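Local coordinates for uncharacterized protein Rv1825/MT1873 (Mycobacterium tuberculosis, PDB 3GMG) that is of unknown function but belongs to the UPF0749 (DUF881) family, is predicted to be a membrane protein, and is represented here by its C-terminal part, at residues 69-74 and 98-103; 40-45 and 104-109; 53-58 and 84-89; 49-54 and 91-96. All blocks are in the same frame, centred on the assembly; numbering follows the deposited sequence.

Contact 1: 69-74 and 98-103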
# COMPACT_ATOMS: atom_id res chain seq x y z
N ILE A 69 9.28 2.74 -9.16
CA ILE A 69 10.27 3.41 -8.33
C ILE A 69 11.25 2.38 -7.81
O ILE A 69 10.86 1.29 -7.37
CB ILE A 69 9.62 4.17 -7.13
CG1 ILE A 69 8.60 5.19 -7.63
CG2 ILE A 69 10.68 4.89 -6.27
CD1 ILE A 69 7.79 5.84 -6.48
N GLN A 70 12.54 2.73 -7.86
CA GLN A 70 13.60 1.90 -7.30
C GLN A 70 14.49 2.77 -6.44
O GLN A 70 14.85 3.87 -6.81
CB GLN A 70 14.41 1.30 -8.44
CG GLN A 70 15.54 0.39 -8.04
CD GLN A 70 16.13 -0.32 -9.23
OE1 GLN A 70 15.41 -0.87 -10.08
NE2 GLN A 70 17.45 -0.37 -9.27
N ILE A 71 14.87 2.26 -5.26
CA ILE A 71 15.80 2.97 -4.38
C ILE A 71 17.12 2.20 -4.34
O ILE A 71 17.11 1.02 -4.04
CB ILE A 71 15.23 3.11 -2.96
CG1 ILE A 71 13.91 3.89 -3.02
CG2 ILE A 71 16.23 3.81 -2.04
CD1 ILE A 71 13.15 3.90 -1.72
N ASN A 72 18.22 2.87 -4.68
CA ASN A 72 19.56 2.27 -4.71
C ASN A 72 20.45 2.93 -3.67
O ASN A 72 20.31 4.11 -3.36
CB ASN A 72 20.23 2.51 -6.06
CG ASN A 72 19.58 1.75 -7.23
OD1 ASN A 72 18.92 0.76 -7.04
ND2 ASN A 72 19.87 2.19 -8.45
N ASP A 73 21.43 2.17 -3.19
CA ASP A 73 22.66 2.78 -2.64
C ASP A 73 23.82 2.23 -3.45
O ASP A 73 23.61 1.70 -4.54
CB ASP A 73 22.78 2.64 -1.12
CG ASP A 73 23.19 1.25 -0.66
OD1 ASP A 73 23.24 0.27 -1.44
OD2 ASP A 73 23.47 1.13 0.56
N ALA A 74 25.05 2.37 -2.95
CA ALA A 74 26.21 1.95 -3.72
C ALA A 74 26.20 0.45 -4.03
O ALA A 74 26.84 0.03 -5.01
CB ALA A 74 27.51 2.32 -2.99
N LYS A 98 16.18 -4.42 3.24
CA LYS A 98 17.50 -4.07 2.75
C LYS A 98 18.04 -2.83 3.43
O LYS A 98 17.40 -1.77 3.40
CB LYS A 98 17.48 -3.88 1.24
CG LYS A 98 17.07 -5.14 0.51
CD LYS A 98 17.58 -5.15 -0.89
CE LYS A 98 17.15 -6.41 -1.61
NZ LYS A 98 17.31 -6.25 -3.07
N VAL A 99 19.21 -2.96 4.05
CA VAL A 99 19.85 -1.86 4.74
C VAL A 99 20.66 -1.05 3.73
O VAL A 99 21.54 -1.58 3.05
CB VAL A 99 20.74 -2.34 5.91
CG1 VAL A 99 21.35 -1.15 6.62
CG2 VAL A 99 19.92 -3.23 6.88
N LEU A 100 20.33 0.24 3.65
CA LEU A 100 20.94 1.16 2.70
C LEU A 100 21.66 2.27 3.45
O LEU A 100 21.21 2.71 4.52
CB LEU A 100 19.85 1.80 1.82
CG LEU A 100 18.94 0.87 1.02
CD1 LEU A 100 18.04 1.70 0.11
CD2 LEU A 100 19.73 -0.13 0.19
N SER A 101 22.76 2.74 2.88
CA SER A 101 23.51 3.87 3.43
C SER A 101 23.80 4.90 2.35
O SER A 101 23.92 4.55 1.18
CB SER A 101 24.82 3.37 4.03
OG SER A 101 24.52 2.50 5.11
N PRO A 102 23.89 6.18 2.73
CA PRO A 102 24.04 7.20 1.70
C PRO A 102 25.42 7.21 1.03
O PRO A 102 26.40 6.70 1.62
CB PRO A 102 23.78 8.52 2.44
CG PRO A 102 24.14 8.19 3.87
CD PRO A 102 23.81 6.75 4.09
N PRO A 103 25.52 7.77 -0.18
CA PRO A 103 24.44 8.46 -0.90
C PRO A 103 23.41 7.51 -1.49
O PRO A 103 23.71 6.34 -1.73
CB PRO A 103 25.18 9.23 -2.00
CG PRO A 103 26.43 8.45 -2.23
CD PRO A 103 26.80 7.86 -0.90
O HOH W 1 25.77 4.52 -1.13
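Two antiparallel sheets meet here: I71 and D73, from the region of strand 68-72 in the five-stranded sheet, face the end of strand 98-100, the last strand of a three-stranded meander. D73 makes the largest single contribution, closely followed by L100. Its CB lies 3.2 Å from S101 O, a tight approach. The first torsion then sets CG between the backbone N and the carbonyl carbon (chi1 76°), the crowded position, and this turns the carboxylate to the 98-103 side. CG passes obliquely over the L100 side chain, 3.8 Å from CD2. At the tip the two oxygens have different tasks. OD1 takes a hydrogen bond from the backbone N of H75, two residues further on. OD2 accepts S101 N in a nearly straight bond of 2.9 Å (N-H...O 166°), using its anti lone pair, and also forms a salt bridge with NH1 of R76. A carboxylate gripped in this way is probably ionised. Behind it, the apolar seam is finished by I71, which crosses L100 at about a right angle, with CG2 3.5 Å from L100 CD1. On its other branch I71 meets M54 and I58 of helix 51-63. P103 follows a cis peptide bond, and one water bridges its backbone to that of A74, accepting from A74 N at 2.9 Å and donating to P103 O at 2.8 Å.

Contact 2: 40-45 and 104-109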
# COMPACT_ATOMS: atom_id res chain seq x y z
N ILE A 40 17.12 10.72 -8.94
CA ILE A 40 17.28 11.60 -7.81
C ILE A 40 18.46 11.10 -7.01
O ILE A 40 18.48 9.95 -6.60
CB ILE A 40 16.04 11.57 -6.91
CG1 ILE A 40 14.79 11.93 -7.72
CG2 ILE A 40 16.22 12.50 -5.70
CD1 ILE A 40 13.51 11.44 -7.13
N THR A 41 19.45 11.96 -6.82
CA THR A 41 20.60 11.65 -5.96
C THR A 41 20.46 12.41 -4.64
O THR A 41 20.17 13.61 -4.65
CB THR A 41 21.89 12.03 -6.62
OG1 THR A 41 21.99 11.38 -7.88
CG2 THR A 41 23.07 11.64 -5.73
N ILE A 42 20.64 11.71 -3.53
CA ILE A 42 20.63 12.34 -2.21
C ILE A 42 21.99 12.10 -1.55
O ILE A 42 22.35 10.94 -1.26
CB ILE A 42 19.52 11.78 -1.29
CG1 ILE A 42 18.15 12.11 -1.89
CG2 ILE A 42 19.64 12.42 0.10
CD1 ILE A 42 16.97 11.56 -1.12
N ASP A 43 22.75 13.17 -1.39
CA ASP A 43 23.98 13.13 -0.62
C ASP A 43 23.65 13.56 0.80
O ASP A 43 23.00 14.59 1.02
CB ASP A 43 25.04 14.04 -1.23
CG ASP A 43 26.44 13.75 -0.69
OD1 ASP A 43 26.93 12.60 -0.85
OD2 ASP A 43 27.05 14.67 -0.14
N ASP A 44 24.10 12.76 1.77
CA ASP A 44 23.76 12.95 3.18
C ASP A 44 25.03 12.82 4.02
O ASP A 44 25.23 11.80 4.69
CB ASP A 44 22.73 11.91 3.60
CG ASP A 44 22.22 12.11 5.01
OD1 ASP A 44 22.38 13.23 5.56
OD2 ASP A 44 21.66 11.16 5.57
N PRO A 45 25.87 13.86 3.99
CA PRO A 45 27.17 13.78 4.67
C PRO A 45 27.15 13.79 6.21
O PRO A 45 28.17 13.45 6.82
CB PRO A 45 27.90 15.00 4.13
CG PRO A 45 26.82 15.98 3.87
CD PRO A 45 25.72 15.14 3.28
N TYR A 104 22.20 8.02 -1.68
CA TYR A 104 21.10 7.24 -2.25
C TYR A 104 20.80 7.71 -3.67
O TYR A 104 20.99 8.88 -3.99
CB TYR A 104 19.83 7.40 -1.40
CG TYR A 104 20.01 7.20 0.10
CD1 TYR A 104 19.89 8.26 0.99
CD2 TYR A 104 20.26 5.94 0.62
CE1 TYR A 104 20.05 8.07 2.36
CE2 TYR A 104 20.42 5.74 1.97
CZ TYR A 104 20.33 6.79 2.83
OH TYR A 104 20.47 6.56 4.19
N SER A 105 20.28 6.80 -4.47
CA SER A 105 19.80 7.13 -5.83
C SER A 105 18.39 6.58 -5.95
O SER A 105 18.15 5.41 -5.65
CB SER A 105 20.71 6.47 -6.88
OG SER A 105 20.49 7.01 -8.19
N ILE A 106 17.45 7.43 -6.35
CA ILE A 106 16.07 6.99 -6.53
C ILE A 106 15.73 7.15 -7.99
O ILE A 106 15.89 8.23 -8.54
CB ILE A 106 15.07 7.76 -5.65
CG1 ILE A 106 15.47 7.65 -4.17
CG2 ILE A 106 13.65 7.25 -5.88
CD1 ILE A 106 16.31 8.81 -3.66
N LEU A 107 15.27 6.07 -8.61
CA LEU A 107 14.86 6.06 -10.02
C LEU A 107 13.36 6.00 -10.07
O LEU A 107 12.75 5.22 -9.35
CB LEU A 107 15.43 4.85 -10.74
CG LEU A 107 16.94 4.64 -10.65
CD1 LEU A 107 17.32 3.28 -11.19
CD2 LEU A 107 17.65 5.71 -11.46
N ALA A 108 12.74 6.84 -10.88
CA ALA A 108 11.28 6.84 -11.01
C ALA A 108 10.90 7.05 -12.47
O ALA A 108 11.46 7.92 -13.14
CB ALA A 108 10.66 7.90 -10.18
N ILE A 109 9.95 6.26 -12.94
CA ILE A 109 9.43 6.34 -14.30
C ILE A 109 8.12 7.09 -14.27
O ILE A 109 7.22 6.74 -13.50
CB ILE A 109 9.27 4.96 -14.92
CG1 ILE A 109 10.65 4.31 -15.19
CG2 ILE A 109 8.49 5.03 -16.25
CD1 ILE A 109 10.61 2.83 -15.49
O HOH W 2 22.55 8.84 -8.33
O HOH W 3 20.46 8.66 5.82
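I40, I42, Y104 and I106 all rise from the same face of two antiparallel strands, 37-43 and 104-109, whose local axes run 4.7 Å apart. I40 stands opposite I106 and I42 opposite Y104, each in a hydrogen-bonded pair. Four nearly straight N-H...O bonds, lying in the carbonyl planes, fix this register; the shortest, I106 N to I40 O, measures 2.7 Å. I40 and I106 sit root to root, their CB atoms 4.1 Å apart. I42 instead meets I106 obliquely and diagonally, CD1 to CD1 at 3.8 Å, and the unusual chi2 of I106 (95°) is what swings its CD1 to that side. The Y104 ring presents its edge to I42, with CD1 4.2 Å from I42 CB near the ring plane. At the far end of the ring the hydroxyl donates to a water 2.7 Å from OH, which in turn donates to D44 OD2. L61, V57 and M54 of helix 51-63 cover this apolar row. On the opposite face T41 and S105 form a non-hydrogen-bonded pair, and one water joins T41 OG1 (2.6 Å) to S105 OG (2.8 Å). Membrane helices are predicted over 104-109 and the first half of 40-45, yet the crystal has strands. Their adjacent central positions, with 68-72 and 135-141 flanking them, are consistent with the 4-1-3-2 strand order of a ferredoxin-like sheet.

Contact 3: 53-58 and 84-89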
# COMPACT_ATOMS: atom_id res chain seq x y z
N VAL A 53 11.95 11.11 5.75
CA VAL A 53 12.31 11.85 4.55
C VAL A 53 12.25 10.94 3.33
O VAL A 53 11.75 11.33 2.28
CB VAL A 53 13.70 12.49 4.65
CG1 VAL A 53 14.07 13.20 3.37
CG2 VAL A 53 13.75 13.47 5.83
N MET A 54 12.74 9.71 3.46
CA MET A 54 12.70 8.78 2.33
C MET A 54 11.26 8.37 2.00
O MET A 54 10.87 8.23 0.83
CB MET A 54 13.60 7.57 2.56
CG MET A 54 13.68 6.62 1.37
SD MET A 54 14.52 7.29 -0.12
CE MET A 54 16.25 7.15 0.40
N ILE A 55 10.43 8.21 3.03
CA ILE A 55 9.01 7.94 2.81
C ILE A 55 8.36 9.12 2.06
O ILE A 55 7.57 8.91 1.13
CB ILE A 55 8.28 7.68 4.15
CG1 ILE A 55 8.74 6.36 4.76
CG2 ILE A 55 6.77 7.68 3.92
CD1 ILE A 55 8.52 6.28 6.26
N ASP A 56 8.70 10.34 2.46
CA ASP A 56 8.21 11.55 1.74
C ASP A 56 8.65 11.58 0.27
O ASP A 56 7.88 11.97 -0.62
CB ASP A 56 8.69 12.84 2.43
CG ASP A 56 8.01 13.11 3.77
OD1 ASP A 56 6.99 12.48 4.11
OD2 ASP A 56 8.53 13.99 4.50
N VAL A 57 9.90 11.18 -0.02
CA VAL A 57 10.37 11.13 -1.41
C VAL A 57 9.45 10.20 -2.21
O VAL A 57 9.00 10.54 -3.30
CB VAL A 57 11.84 10.62 -1.51
CG1 VAL A 57 12.19 10.28 -2.97
CG2 VAL A 57 12.83 11.63 -0.95
N ILE A 58 9.20 9.03 -1.67
CA ILE A 58 8.40 8.01 -2.36
C ILE A 58 6.99 8.54 -2.60
O ILE A 58 6.44 8.41 -3.69
CB ILE A 58 8.36 6.70 -1.55
CG1 ILE A 58 9.75 6.05 -1.49
CG2 ILE A 58 7.38 5.70 -2.17
CD1 ILE A 58 9.83 4.96 -0.44
N THR A 84 5.74 -1.05 0.68
CA THR A 84 7.12 -0.74 1.04
C THR A 84 7.16 0.09 2.31
O THR A 84 6.38 1.02 2.47
CB THR A 84 7.84 -0.00 -0.10
OG1 THR A 84 8.16 -0.94 -1.13
CG2 THR A 84 9.13 0.65 0.41
N TRP A 85 8.07 -0.29 3.21
CA TRP A 85 8.26 0.42 4.47
C TRP A 85 9.71 0.84 4.59
O TRP A 85 10.59 0.21 4.01
CB TRP A 85 7.86 -0.45 5.68
CG TRP A 85 8.40 -1.87 5.68
CD1 TRP A 85 7.72 -3.00 5.28
CD2 TRP A 85 9.70 -2.33 6.10
NE1 TRP A 85 8.52 -4.11 5.41
CE2 TRP A 85 9.73 -3.73 5.92
CE3 TRP A 85 10.83 -1.68 6.62
CZ2 TRP A 85 10.86 -4.50 6.23
CZ3 TRP A 85 11.96 -2.45 6.91
CH2 TRP A 85 11.96 -3.84 6.73
N VAL A 86 9.94 1.91 5.34
CA VAL A 86 11.29 2.39 5.63
C VAL A 86 11.42 2.59 7.14
O VAL A 86 10.63 3.30 7.75
CB VAL A 86 11.59 3.72 4.92
CG1 VAL A 86 13.06 4.11 5.12
CG2 VAL A 86 11.23 3.64 3.43
N VAL A 87 12.44 1.96 7.72
CA VAL A 87 12.76 2.16 9.14
C VAL A 87 14.25 2.43 9.27
O VAL A 87 14.98 2.46 8.27
CB VAL A 87 12.36 0.94 10.01
CG1 VAL A 87 10.87 0.66 9.89
CG2 VAL A 87 13.17 -0.29 9.64
N GLY A 88 14.71 2.66 10.49
CA GLY A 88 16.11 2.85 10.76
C GLY A 88 16.44 4.25 11.20
O GLY A 88 15.62 4.94 11.80
N VAL A 89 17.66 4.67 10.90
CA VAL A 89 18.20 5.93 11.38
C VAL A 89 19.02 6.57 10.27
O VAL A 89 19.38 5.90 9.30
CB VAL A 89 19.10 5.70 12.62
CG1 VAL A 89 18.25 5.22 13.82
CG2 VAL A 89 20.23 4.70 12.32
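V86 is the focus, its side chain directed at one flank of helix 51-63 and met there by three residues from two successive turns. I55 comes closest. Its CG1 is 3.9 Å from V86 CB and equally near CG2, and the two side chains slide past each other in opposite directions. With CG1 anti to the carbonyl carbon (chi1 -69°), I55 runs along the valine, and CD1 ends 3.9 Å from V86 O. M54 adds only its root, CB to V86 CG1 at 4.3 Å, because the rest of its chain bends away into the core. One turn on, I58 CD1 touches both V86 CG2 (4.3 Å) and T84 CG2 (4.4 Å). No hydrogen bond crosses the interface. The second shell is where polar groups do the positioning: T84 OG1 is bonded to D96 and to the backbone N of G81, while backbone bonds tie W85 to D96 and V87 to T94. On the helix side, I71 of strand 68-72 packs on M54 and I58, and helix 125-131 lies against V53, D56 and V57. The result is a helix held between the large sheet and the edge strand of a small antiparallel meander, a three-stranded insertion into what is consistent with a ferredoxin-like alpha/beta core.

Contact 4: 49-54 and 91-96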
# COMPACT_ATOMS: atom_id res chain seq x y z
N VAL A 49 19.54 12.17 7.27
CA VAL A 49 18.27 11.91 6.58
C VAL A 49 17.61 10.69 7.20
O VAL A 49 18.12 9.57 7.10
CB VAL A 49 18.45 11.74 5.05
CG1 VAL A 49 17.15 11.24 4.38
CG2 VAL A 49 18.92 13.03 4.42
N ALA A 50 16.48 10.93 7.85
CA ALA A 50 15.74 9.89 8.56
C ALA A 50 14.77 9.15 7.64
O ALA A 50 14.46 9.63 6.54
CB ALA A 50 14.98 10.49 9.75
N PRO A 51 14.25 8.00 8.10
CA PRO A 51 13.25 7.25 7.33
C PRO A 51 12.10 8.10 6.79
O PRO A 51 11.65 7.88 5.67
CB PRO A 51 12.74 6.20 8.32
CG PRO A 51 13.86 6.03 9.28
CD PRO A 51 14.61 7.30 9.36
N GLU A 52 11.65 9.06 7.59
CA GLU A 52 10.50 9.89 7.24
C GLU A 52 10.73 10.64 5.94
O GLU A 52 9.81 10.81 5.13
CB GLU A 52 10.22 10.89 8.38
CG GLU A 52 9.58 10.27 9.63
CD GLU A 52 10.53 9.48 10.54
OE1 GLU A 52 10.00 8.76 11.42
OE2 GLU A 52 11.77 9.56 10.41
N VAL A 53 11.95 11.11 5.75
CA VAL A 53 12.31 11.85 4.55
C VAL A 53 12.25 10.94 3.33
O VAL A 53 11.75 11.33 2.28
CB VAL A 53 13.70 12.49 4.65
CG1 VAL A 53 14.07 13.20 3.37
CG2 VAL A 53 13.75 13.47 5.83
N MET A 54 12.74 9.71 3.46
CA MET A 54 12.70 8.78 2.33
C MET A 54 11.26 8.37 2.00
O MET A 54 10.87 8.23 0.83
CB MET A 54 13.60 7.57 2.56
CG MET A 54 13.68 6.62 1.37
SD MET A 54 14.52 7.29 -0.12
CE MET A 54 16.25 7.15 0.40
N GLY A 91 21.93 7.43 8.01
CA GLY A 91 23.09 6.61 7.66
C GLY A 91 22.83 5.13 7.49
O GLY A 91 23.66 4.41 6.93
N SER A 92 21.67 4.65 7.95
CA SER A 92 21.34 3.23 7.89
C SER A 92 19.81 3.05 7.83
O SER A 92 19.15 2.83 8.84
CB SER A 92 21.97 2.48 9.09
OG SER A 92 21.64 1.10 9.05
N LEU A 93 19.26 3.18 6.62
CA LEU A 93 17.83 3.05 6.38
C LEU A 93 17.52 1.64 5.87
O LEU A 93 18.10 1.21 4.87
CB LEU A 93 17.38 4.07 5.33
CG LEU A 93 17.59 5.54 5.64
CD1 LEU A 93 17.05 6.40 4.51
CD2 LEU A 93 16.93 5.96 6.95
N THR A 94 16.60 0.94 6.53
CA THR A 94 16.18 -0.38 6.08
C THR A 94 14.90 -0.20 5.27
O THR A 94 13.87 0.24 5.79
CB THR A 94 15.95 -1.37 7.26
OG1 THR A 94 17.15 -1.44 8.04
CG2 THR A 94 15.60 -2.76 6.76
N VAL A 95 14.98 -0.53 3.99
CA VAL A 95 13.84 -0.46 3.08
C VAL A 95 13.48 -1.89 2.65
O VAL A 95 14.28 -2.56 1.99
CB VAL A 95 14.16 0.40 1.83
CG1 VAL A 95 12.90 0.59 1.00
CG2 VAL A 95 14.75 1.76 2.23
N ASP A 96 12.32 -2.37 3.06
CA ASP A 96 11.89 -3.75 2.76
C ASP A 96 13.00 -4.79 3.03
O ASP A 96 13.34 -5.61 2.17
CB ASP A 96 11.37 -3.82 1.32
CG ASP A 96 10.12 -2.99 1.10
OD1 ASP A 96 9.52 -2.55 2.10
OD2 ASP A 96 9.74 -2.78 -0.06
O HOH W 3 20.46 8.66 5.82
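Apolar contact comes almost entirely from L93, whose side chain points from strand 92-95 into the first turn of helix 51-63. With CG anti to the carbonyl carbon (chi1 -60°) and CD1 anti to CA (chi2 -178°), its two methyls are divided between neighbours. The L93 side chain crosses the P51 ring obliquely, CD2 lying 3.6 Å from P51 CD and 3.9 Å from P51 CG. CD2 also lies against the backbone before the proline, 3.8 Å from V49 O and 3.9 Å from A50 C. CD1 reaches M54 CB at 4.1 Å, while Y104 of strand 104-109 packs on the leucine from the large sheet.

Polar contact is indirect, since no hydrogen bond links the two segments. A water takes its place, donating to V49 O (2.8 Å) and accepting from G91 N (2.9 Å). It also accepts from the hydroxyl of Y104 and donates to the carboxylate of D44, so four partners hold it and both of its hydrogens are used. D44 OD2 also accepts V49 N, so one carboxylate oxygen binds both the water and the residue that takes it. Among backbone bonds, V53 N to A50 O is weak, and the N-cap residue, alanine, has no side-chain acceptor to offer. The other polar atom of the G91 backbone, O, accepts the S101 hydroxyl.

The helix start is thus fitted to the meander by hydrophobic packing, while a water with four partners satisfies V49 O and G91 N, backbone atoms that do not meet directly.

From the N-terminal side, 40-45 comes first and finds its partner last, at 104-109, so the loop closed by contact 2 encloses the other three. Helix 51-63 then supplies the starts of contacts 4 and 3, which share V53 and M54; contact 3 closes first, at 84-89, and contact 4 next, at 91-96. Residues 69-74 open contact 1 before either has closed, and 98-103 completes it afterwards, so contact 1 crosses both. Contact 2 pairs central strands of the large sheet, contacts 3 and 4 fix the inserted meander to the helix, and contact 1 joins that meander to the large sheet's strand 68-72.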